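Local coordinates for protein lovastatin nonaketide synthase, polyketide synthase component (Aspergillus terreus, PDB 7CPX) that builds the dihydromonacolin L precursor of lovastatin from malonyl-CoA and a methyl group of S-adenosylmethionine, using NADPH, as an iterative multidomain polyketide synthase working together with LovC, at residues A[564-570]-A[849-854]; A[570-576]-A[877-883]; A[1860-1864]-A[2154-2158]. The protein carries 2 engineered substitutions. All blocks are in the same frame, centred on the assembly; numbering follows the deposited sequence.

Contacts 1 and 2 share the malonyl-CoA:ACP transacylase domain; contact 3 lies at the edge of the ketoreductase domain, far along the elongated chain. The centres of contacts 1 and 2 are about 11 Å apart, and both use W570. Their segments alternate along the chain: residues 564-576 supply one half of each, 849-854 and 877-883 the other. These loops follow strands 558-563, 844-848 and 872-875, consecutive neighbours in one parallel sheet, so the two contacts join three successive loops on one end of it. Contact 3 comes later in sequence, its centre about 143 Å from contact 1 and 139 Å from contact 2, and belongs to a separate part of the synthase.

Contact 1: A[564-570]-A[849-854]; sequences TGQGAQW and GCHPAL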
loop_
_atom_site.group_PDB
_atom_site.type_symbol
_atom_site.label_atom_id
_atom_site.label_comp_id
_atom_site.label_asym_id
_atom_site.label_seq_id
_atom_site.Cartn_x
_atom_site.Cartn_y
_atom_site.Cartn_z
ATOM N N THR A 564 -3.217 68.271 46.781
ATOM C CA THR A 564 -1.952 68.780 47.287
ATOM C C THR A 564 -2.118 70.193 47.837
ATOM O O THR A 564 -2.989 70.954 47.406
ATOM C CB THR A 564 -0.896 68.777 46.181
ATOM O OG1 THR A 564 -1.332 69.605 45.096
ATOM C CG2 THR A 564 -0.659 67.362 45.673
ATOM N N GLY A 565 -1.258 70.543 48.790
ATOM C CA GLY A 565 -1.355 71.821 49.468
ATOM C C GLY A 565 -0.147 72.714 49.285
ATOM O O GLY A 565 0.738 72.424 48.475
ATOM N N GLN A 566 -0.105 73.810 50.038
ATOM C CA GLN A 566 1.014 74.736 49.959
ATOM C C GLN A 566 2.295 74.065 50.437
ATOM O O GLN A 566 2.276 73.158 51.274
ATOM C CB GLN A 566 0.732 75.987 50.792
ATOM C CG GLN A 566 1.827 77.043 50.721
ATOM C CD GLN A 566 1.471 78.305 51.482
ATOM O OE1 GLN A 566 0.370 78.431 52.020
ATOM N NE2 GLN A 566 2.405 79.248 51.533
ATOM N N GLY A 567 3.421 74.521 49.890
ATOM C CA GLY A 567 4.704 73.909 50.131
ATOM C C GLY A 567 5.078 72.836 49.132
ATOM O O GLY A 567 6.255 72.464 49.052
ATOM N N ALA A 568 4.108 72.329 48.371
ATOM C CA ALA A 568 4.360 71.370 47.309
ATOM C C ALA A 568 4.266 71.980 45.919
ATOM O O ALA A 568 4.633 71.315 44.945
ATOM C CB ALA A 568 3.370 70.200 47.409
ATOM N N GLN A 569 3.785 73.215 45.800
ATOM C CA GLN A 569 3.642 73.839 44.494
ATOM C C GLN A 569 5.004 73.993 43.829
ATOM O O GLN A 569 5.973 74.426 44.460
ATOM C CB GLN A 569 2.947 75.198 44.621
ATOM C CG GLN A 569 3.821 76.337 45.139
ATOM C CD GLN A 569 4.362 76.086 46.533
ATOM O OE1 GLN A 569 4.011 75.101 47.182
ATOM N NE2 GLN A 569 5.222 76.982 47.002
ATOM N N TRP A 570 5.073 73.631 42.557
ATOM C CA TRP A 570 6.291 73.710 41.773
ATOM C C TRP A 570 6.286 74.961 40.910
ATOM O O TRP A 570 5.224 75.504 40.590
ATOM C CB TRP A 570 6.433 72.467 40.888
ATOM C CG TRP A 570 6.115 71.187 41.599
ATOM C CD1 TRP A 570 5.192 70.251 41.229
ATOM C CD2 TRP A 570 6.712 70.705 42.810
ATOM N NE1 TRP A 570 5.184 69.213 42.129
ATOM C CE2 TRP A 570 6.106 69.469 43.110
ATOM C CE3 TRP A 570 7.701 71.198 43.666
ATOM C CZ2 TRP A 570 6.456 68.719 44.231
ATOM C CZ3 TRP A 570 8.048 70.451 44.778
ATOM C CH2 TRP A 570 7.427 69.225 45.050
ATOM N N GLY A 849 -2.934 67.826 41.504
ATOM C CA GLY A 849 -2.041 68.947 41.734
ATOM C C GLY A 849 -0.579 68.522 41.705
ATOM O O GLY A 849 -0.132 67.874 40.761
ATOM N N CYS A 850 0.156 68.875 42.758
ATOM C CA CYS A 850 1.618 68.840 42.738
ATOM C C CYS A 850 2.131 67.507 43.287
ATOM O O CYS A 850 2.515 67.366 44.450
ATOM C CB CYS A 850 2.170 70.026 43.515
ATOM S SG CYS A 850 1.279 71.554 43.156
ATOM N N HIS A 851 2.126 66.514 42.403
ATOM C CA HIS A 851 2.784 65.248 42.675
ATOM C C HIS A 851 4.292 65.481 42.782
ATOM O O HIS A 851 4.832 66.377 42.125
ATOM C CB HIS A 851 2.464 64.263 41.550
ATOM C CG HIS A 851 2.803 62.838 41.855
ATOM N ND1 HIS A 851 3.913 62.210 41.335
ATOM C CD2 HIS A 851 2.161 61.909 42.603
ATOM C CE1 HIS A 851 3.949 60.959 41.759
ATOM N NE2 HIS A 851 2.898 60.752 42.534
ATOM N N PRO A 852 5.013 64.693 43.603
ATOM C CA PRO A 852 4.667 63.589 44.503
ATOM C C PRO A 852 4.633 63.965 45.985
ATOM O O PRO A 852 5.181 63.230 46.809
ATOM C CB PRO A 852 5.796 62.597 44.242
ATOM C CG PRO A 852 6.989 63.493 44.063
ATOM C CD PRO A 852 6.475 64.787 43.443
ATOM N N ALA A 853 4.005 65.090 46.324
ATOM C CA ALA A 853 4.026 65.545 47.710
ATOM C C ALA A 853 3.320 64.562 48.637
ATOM O O ALA A 853 3.816 64.269 49.731
ATOM C CB ALA A 853 3.388 66.929 47.813
ATOM N N LEU A 854 2.167 64.040 48.220
ATOM C CA LEU A 854 1.318 63.221 49.076
ATOM C C LEU A 854 1.305 61.750 48.676
ATOM O O LEU A 854 0.485 60.989 49.199
ATOM C CB LEU A 854 -0.111 63.767 49.066
ATOM C CG LEU A 854 -0.300 65.178 49.628
ATOM C CD1 LEU A 854 -1.683 65.705 49.283
ATOM C CD2 LEU A 854 -0.083 65.187 51.132
#
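The hydroxyl oxygen of T564 is gripped by two backbone groups of the 848-850 region: C850 N donates to T564 OG1 at 2.9 Å and an almost straight 174°, while V848 O makes a weaker bond to the same atom. Both segments are loops that leave neighbouring parallel strands, 558-563 and 844-848, of the acyltransferase alpha/beta sheet, so this bond joins adjacent strand ends. T564 sets OG1 between its own backbone N and carbonyl carbon (chi1 60°), which aims the oxygen at C850 N and leaves CG2 beside the C850 backbone. A second tie comes from W570, whose NE1 reaches H851 O at 2.9 Å; it is bent to 137°, with the donor above the carbonyl plane. C850 sits between the two, its CB 3.8 Å from W570 CD1 and its SG 4.9 Å from the centroid of the five-membered ring, an oblique sulfur-aromatic contact. Within the type II turn from G565 to A568, Q566 O accepts a bond from H655 NE2, next to S656 of a probable nucleophile elbow. L854, the N-cap residue of helix 855-865, turns CD1 back to within 3.7 Å of T564 CA.

Contact 2: A[570-576]-A[877-883]; sequences WPGMLKN and LERGKND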
loop_
_atom_site.group_PDB
_atom_site.type_symbol
_atom_site.label_atom_id
_atom_site.label_comp_id
_atom_site.label_asym_id
_atom_site.label_seq_id
_atom_site.Cartn_x
_atom_site.Cartn_y
_atom_site.Cartn_z
ATOM N N TRP A 570 5.073 73.631 42.557
ATOM C CA TRP A 570 6.291 73.710 41.773
ATOM C C TRP A 570 6.286 74.961 40.910
ATOM O O TRP A 570 5.224 75.504 40.590
ATOM C CB TRP A 570 6.433 72.467 40.888
ATOM C CG TRP A 570 6.115 71.187 41.599
ATOM C CD1 TRP A 570 5.192 70.251 41.229
ATOM C CD2 TRP A 570 6.712 70.705 42.810
ATOM N NE1 TRP A 570 5.184 69.213 42.129
ATOM C CE2 TRP A 570 6.106 69.469 43.110
ATOM C CE3 TRP A 570 7.701 71.198 43.666
ATOM C CZ2 TRP A 570 6.456 68.719 44.231
ATOM C CZ3 TRP A 570 8.048 70.451 44.778
ATOM C CH2 TRP A 570 7.427 69.225 45.050
ATOM N N PRO A 571 7.457 75.464 40.526
ATOM C CA PRO A 571 7.492 76.660 39.677
ATOM C C PRO A 571 6.864 76.399 38.315
ATOM O O PRO A 571 6.999 75.316 37.742
ATOM C CB PRO A 571 8.988 76.969 39.560
ATOM C CG PRO A 571 9.668 75.670 39.822
ATOM C CD PRO A 571 8.808 74.956 40.819
ATOM N N GLY A 572 6.172 77.411 37.802
ATOM C CA GLY A 572 5.634 77.346 36.451
ATOM C C GLY A 572 4.648 76.223 36.219
ATOM O O GLY A 572 4.710 75.551 35.180
ATOM N N MET A 573 3.737 75.997 37.160
ATOM C CA MET A 573 2.703 74.991 36.967
ATOM C C MET A 573 1.613 75.520 36.041
ATOM O O MET A 573 1.281 76.708 36.048
ATOM C CB MET A 573 2.097 74.580 38.309
ATOM C CG MET A 573 3.085 73.939 39.273
ATOM S SD MET A 573 3.152 72.138 39.172
ATOM C CE MET A 573 4.041 71.900 37.636
ATOM N N LEU A 574 1.058 74.619 35.231
ATOM C CA LEU A 574 0.028 74.898 34.236
ATOM C C LEU A 574 0.516 75.804 33.115
ATOM O O LEU A 574 -0.297 76.220 32.280
ATOM C CB LEU A 574 -1.226 75.540 34.847
ATOM C CG LEU A 574 -2.031 74.745 35.875
ATOM C CD1 LEU A 574 -3.335 75.470 36.176
ATOM C CD2 LEU A 574 -2.300 73.325 35.402
ATOM N N LYS A 575 1.810 76.126 33.057
ATOM C CA LYS A 575 2.295 77.025 32.016
ATOM C C LYS A 575 2.051 76.434 30.633
ATOM O O LYS A 575 1.626 77.138 29.709
ATOM C CB LYS A 575 3.780 77.320 32.227
ATOM C CG LYS A 575 4.685 76.103 32.118
ATOM C CD LYS A 575 6.127 76.455 32.437
ATOM C CE LYS A 575 7.051 75.270 32.216
ATOM N NZ LYS A 575 6.718 74.123 33.104
ATOM N N ASN A 576 2.315 75.137 30.472
ATOM C CA ASN A 576 2.093 74.497 29.181
ATOM C C ASN A 576 0.610 74.240 28.939
ATOM O O ASN A 576 0.119 74.417 27.818
ATOM C CB ASN A 576 2.886 73.194 29.103
ATOM C CG ASN A 576 4.335 73.370 29.507
ATOM O OD1 ASN A 576 4.809 72.743 30.454
ATOM N ND2 ASN A 576 5.049 74.229 28.788
ATOM N N LEU A 877 0.444 66.156 37.874
ATOM C CA LEU A 877 1.307 67.314 37.633
ATOM C C LEU A 877 2.592 67.076 38.420
ATOM O O LEU A 877 2.657 67.357 39.620
ATOM C CB LEU A 877 0.628 68.618 38.038
ATOM C CG LEU A 877 0.896 69.820 37.129
ATOM C CD1 LEU A 877 0.326 69.590 35.735
ATOM C CD2 LEU A 877 0.318 71.087 37.733
ATOM N N GLU A 878 3.608 66.554 37.737
ATOM C CA GLU A 878 4.844 66.154 38.388
ATOM C C GLU A 878 5.722 67.372 38.668
ATOM O O GLU A 878 5.380 68.514 38.346
ATOM C CB GLU A 878 5.580 65.125 37.532
ATOM C CG GLU A 878 5.027 63.713 37.648
ATOM C CD GLU A 878 3.632 63.579 37.075
ATOM O OE1 GLU A 878 3.333 64.261 36.073
ATOM O OE2 GLU A 878 2.832 62.795 37.628
ATOM N N ARG A 879 6.875 67.119 39.280
ATOM C CA ARG A 879 7.782 68.174 39.724
ATOM C C ARG A 879 8.655 68.599 38.550
ATOM O O ARG A 879 9.621 67.918 38.198
ATOM C CB ARG A 879 8.621 67.683 40.899
ATOM C CG ARG A 879 9.359 68.775 41.657
ATOM C CD ARG A 879 10.777 68.972 41.147
ATOM N NE ARG A 879 11.582 69.743 42.089
ATOM C CZ ARG A 879 11.643 71.068 42.124
ATOM N NH1 ARG A 879 10.961 71.816 41.270
ATOM N NH2 ARG A 879 12.405 71.658 43.039
ATOM N N GLY A 880 8.312 69.730 37.938
ATOM C CA GLY A 880 9.096 70.273 36.848
ATOM C C GLY A 880 8.868 69.624 35.502
ATOM O O GLY A 880 9.615 69.915 34.561
ATOM N N LYS A 881 7.868 68.760 35.376
ATOM C CA LYS A 881 7.592 68.085 34.117
ATOM C C LYS A 881 6.562 68.866 33.304
ATOM O O LYS A 881 5.872 69.755 33.808
ATOM C CB LYS A 881 7.098 66.660 34.370
ATOM C CG LYS A 881 7.909 65.893 35.402
ATOM C CD LYS A 881 9.402 65.953 35.119
ATOM C CE LYS A 881 10.182 65.093 36.101
ATOM N NZ LYS A 881 11.622 65.461 36.143
ATOM N N ASN A 882 6.467 68.520 32.023
ATOM C CA ASN A 882 5.512 69.179 31.142
ATOM C C ASN A 882 4.089 68.925 31.623
ATOM O O ASN A 882 3.729 67.797 31.972
ATOM C CB ASN A 882 5.688 68.677 29.709
ATOM C CG ASN A 882 4.679 69.279 28.754
ATOM O OD1 ASN A 882 3.523 68.860 28.712
ATOM N ND2 ASN A 882 5.113 70.264 27.977
ATOM N N ASP A 883 3.279 69.985 31.639
ATOM C CA ASP A 883 1.914 69.867 32.143
ATOM C C ASP A 883 1.085 68.930 31.272
ATOM O O ASP A 883 0.373 68.053 31.780
ATOM C CB ASP A 883 1.270 71.251 32.217
ATOM C CG ASP A 883 2.094 72.234 33.025
ATOM O OD1 ASP A 883 2.702 71.816 34.033
ATOM O OD2 ASP A 883 2.136 73.424 32.651
#
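R879 lays its aliphatic chain across the indole of W570 at about a right angle. R879 CG stands over the six-membered ring of W570, 3.4 Å from its centroid and 11° off the normal, the geometry of a CH-pi contact. The chain bends at chi2 (-94°), and the guanidinium plane ends 27° from the ring plane, with W570 CE3 beneath its rim; R879 NH1 also comes 3.8 Å from P571 CD. Deeper in, M573 and L877 meet end-on, SD against CD2, and V634 of helix 624-644 touches both side chains. The polar end of the contact is built on D883. D883 OD2 accepts N576 N at 2.8 Å, met on the anti side of the carboxylate and somewhat out of its plane; K575 N is as close but not bonded. The positive end of helix 575-578 would probably favour the charge. In return D883 N gives N576 OD1 a weak bond of 3.4 Å. The N576 and N882 amides are nearly parallel, with OD1 of N576 3.5 Å from ND2 of N882, whose OD1 is taken by D885 N. The N-terminal ends of two helices, 575-578 and 883-898, are thus tied reciprocally through side chains, in loops that follow the first and last strands, in chain order, of the parallel acyltransferase sheet.

Contact 3: A[1860-1864]-A[2154-2158]; sequences PESVQ and AADKT
The carboxylates of E1861 and D2156 meet across this surface contact through one oxygen each, their planes 75° apart, close to perpendicular. Their nearest oxygens, OE1 of E1861 and OD2 of D2156, are 3.4 Å apart; both are acceptors and no hydrogen bond joins them, so like charges are brought together here. The third flat group, the Q1864 amide, is turned 50° from the D2156 carboxylate. The two side chains run antiparallel alongside one another, which leaves OE1 of Q1864 3.9 Å from CB of D2156. E1861 is steadied from its own side of the contact. With CG anti to the backbone N (chi1 170°) and the chain bent at chi2, the carboxylate curls back over its own loop, where E1861 OE2 accepts a hydrogen bond from Q1865 N, with weak ones from V1863 N at 3.4 Å and Q1864 N at 2.8 Å. These N-H groups probably offset the repulsion at E1861, so any upward shift in proton affinity would more likely fall on D2156. Residues 2154-2158 run into strand 2158-2162 of the ketoreductase domain, an inner strand of a seven-stranded parallel sheet in the Rossmann-type order 3-2-1-4-5-6-7; NADP is bound in this domain. The opposing loop, 1860-1864, precedes strand 1869-1883 of a different sheet, so the contact probably bridges the ketoreductase domain and a separate folded unit. On the apolar side, P1860 CG lies 4.5 Å from A2154 CB, and E1861 CB is at 4.4 Å from the same methyl carbon. The straight K2157 chain passes obliquely by the proline ring and brings NZ to 3.8 Å from P1860 CG. That ammonium is engaged in a salt bridge with D2287, whose side chain P1860 also touches.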
loop_
_atom_site.group_PDB
_atom_site.type_symbol
_atom_site.label_atom_id
_atom_site.label_comp_id
_atom_site.label_asym_id
_atom_site.label_seq_id
_atom_site.Cartn_x
_atom_site.Cartn_y
_atom_site.Cartn_z
ATOM N N PRO A 1860 15.834 -46.383 -36.616
ATOM C CA PRO A 1860 16.568 -47.611 -36.937
ATOM C C PRO A 1860 17.872 -47.801 -36.178
ATOM O O PRO A 1860 18.591 -48.762 -36.463
ATOM C CB PRO A 1860 16.839 -47.445 -38.440
ATOM C CG PRO A 1860 16.987 -45.981 -38.616
ATOM C CD PRO A 1860 16.033 -45.342 -37.641
ATOM N N GLU A 1861 18.201 -46.932 -35.227
ATOM C CA GLU A 1861 19.473 -47.023 -34.512
ATOM C C GLU A 1861 19.323 -48.011 -33.363
ATOM O O GLU A 1861 18.834 -47.663 -32.285
ATOM C CB GLU A 1861 19.907 -45.651 -34.009
ATOM C CG GLU A 1861 21.090 -45.695 -33.055
ATOM C CD GLU A 1861 22.238 -46.529 -33.589
ATOM O OE1 GLU A 1861 22.483 -46.492 -34.813
ATOM O OE2 GLU A 1861 22.887 -47.230 -32.786
ATOM N N SER A 1862 19.745 -49.253 -33.593
ATOM C CA SER A 1862 19.769 -50.281 -32.556
ATOM C C SER A 1862 21.030 -51.124 -32.681
ATOM O O SER A 1862 21.049 -52.303 -32.311
ATOM C CB SER A 1862 18.522 -51.162 -32.625
ATOM O OG SER A 1862 18.561 -52.173 -31.632
ATOM N N VAL A 1863 22.104 -50.530 -33.204
ATOM C CA VAL A 1863 23.383 -51.208 -33.381
ATOM C C VAL A 1863 24.436 -50.670 -32.418
ATOM O O VAL A 1863 25.070 -51.435 -31.685
ATOM C CB VAL A 1863 23.876 -51.115 -34.845
ATOM C CG1 VAL A 1863 22.983 -51.946 -35.751
ATOM C CG2 VAL A 1863 23.933 -49.668 -35.331
ATOM N N GLN A 1864 24.638 -49.351 -32.405
ATOM C CA GLN A 1864 25.460 -48.758 -31.356
ATOM C C GLN A 1864 24.756 -48.860 -30.010
ATOM O O GLN A 1864 25.396 -49.114 -28.983
ATOM C CB GLN A 1864 25.786 -47.304 -31.693
ATOM C CG GLN A 1864 26.509 -47.131 -33.020
ATOM C CD GLN A 1864 26.972 -45.707 -33.256
ATOM O OE1 GLN A 1864 26.673 -45.108 -34.289
ATOM N NE2 GLN A 1864 27.713 -45.158 -32.300
ATOM N N ALA A 2154 18.972 -41.211 -37.472
ATOM C CA ALA A 2154 20.172 -41.851 -36.961
ATOM C C ALA A 2154 21.389 -40.963 -37.182
ATOM O O ALA A 2154 21.502 -40.266 -38.194
ATOM C CB ALA A 2154 20.391 -43.206 -37.634
ATOM N N ALA A 2155 22.307 -40.998 -36.215
ATOM C CA ALA A 2155 23.516 -40.190 -36.289
ATOM C C ALA A 2155 24.555 -40.764 -37.241
ATOM O O ALA A 2155 25.483 -40.046 -37.628
ATOM C CB ALA A 2155 24.134 -40.045 -34.897
ATOM N N ASP A 2156 24.424 -42.034 -37.627
ATOM C CA ASP A 2156 25.407 -42.708 -38.467
ATOM C C ASP A 2156 24.961 -42.798 -39.922
ATOM O O ASP A 2156 25.321 -43.748 -40.624
ATOM C CB ASP A 2156 25.697 -44.104 -37.918
ATOM C CG ASP A 2156 24.459 -44.980 -37.865
ATOM O OD1 ASP A 2156 23.362 -44.484 -38.199
ATOM O OD2 ASP A 2156 24.583 -46.165 -37.491
ATOM N N LYS A 2157 24.182 -41.826 -40.390
ATOM C CA LYS A 2157 23.683 -41.830 -41.755
ATOM C C LYS A 2157 23.606 -40.406 -42.279
ATOM O O LYS A 2157 23.348 -39.462 -41.528
ATOM C CB LYS A 2157 22.305 -42.495 -41.846
ATOM C CG LYS A 2157 22.346 -44.009 -41.751
ATOM C CD LYS A 2157 20.968 -44.588 -41.486
ATOM C CE LYS A 2157 20.981 -46.105 -41.568
ATOM N NZ LYS A 2157 19.677 -46.701 -41.167
ATOM N N THR A 2158 23.834 -40.265 -43.580
ATOM C CA THR A 2158 23.690 -38.986 -44.258
ATOM C C THR A 2158 22.290 -38.866 -44.831
ATOM O O THR A 2158 21.781 -39.796 -45.460
ATOM C CB THR A 2158 24.713 -38.835 -45.384
ATOM O OG1 THR A 2158 25.182 -40.127 -45.789
ATOM C CG2 THR A 2158 25.879 -37.981 -44.937
#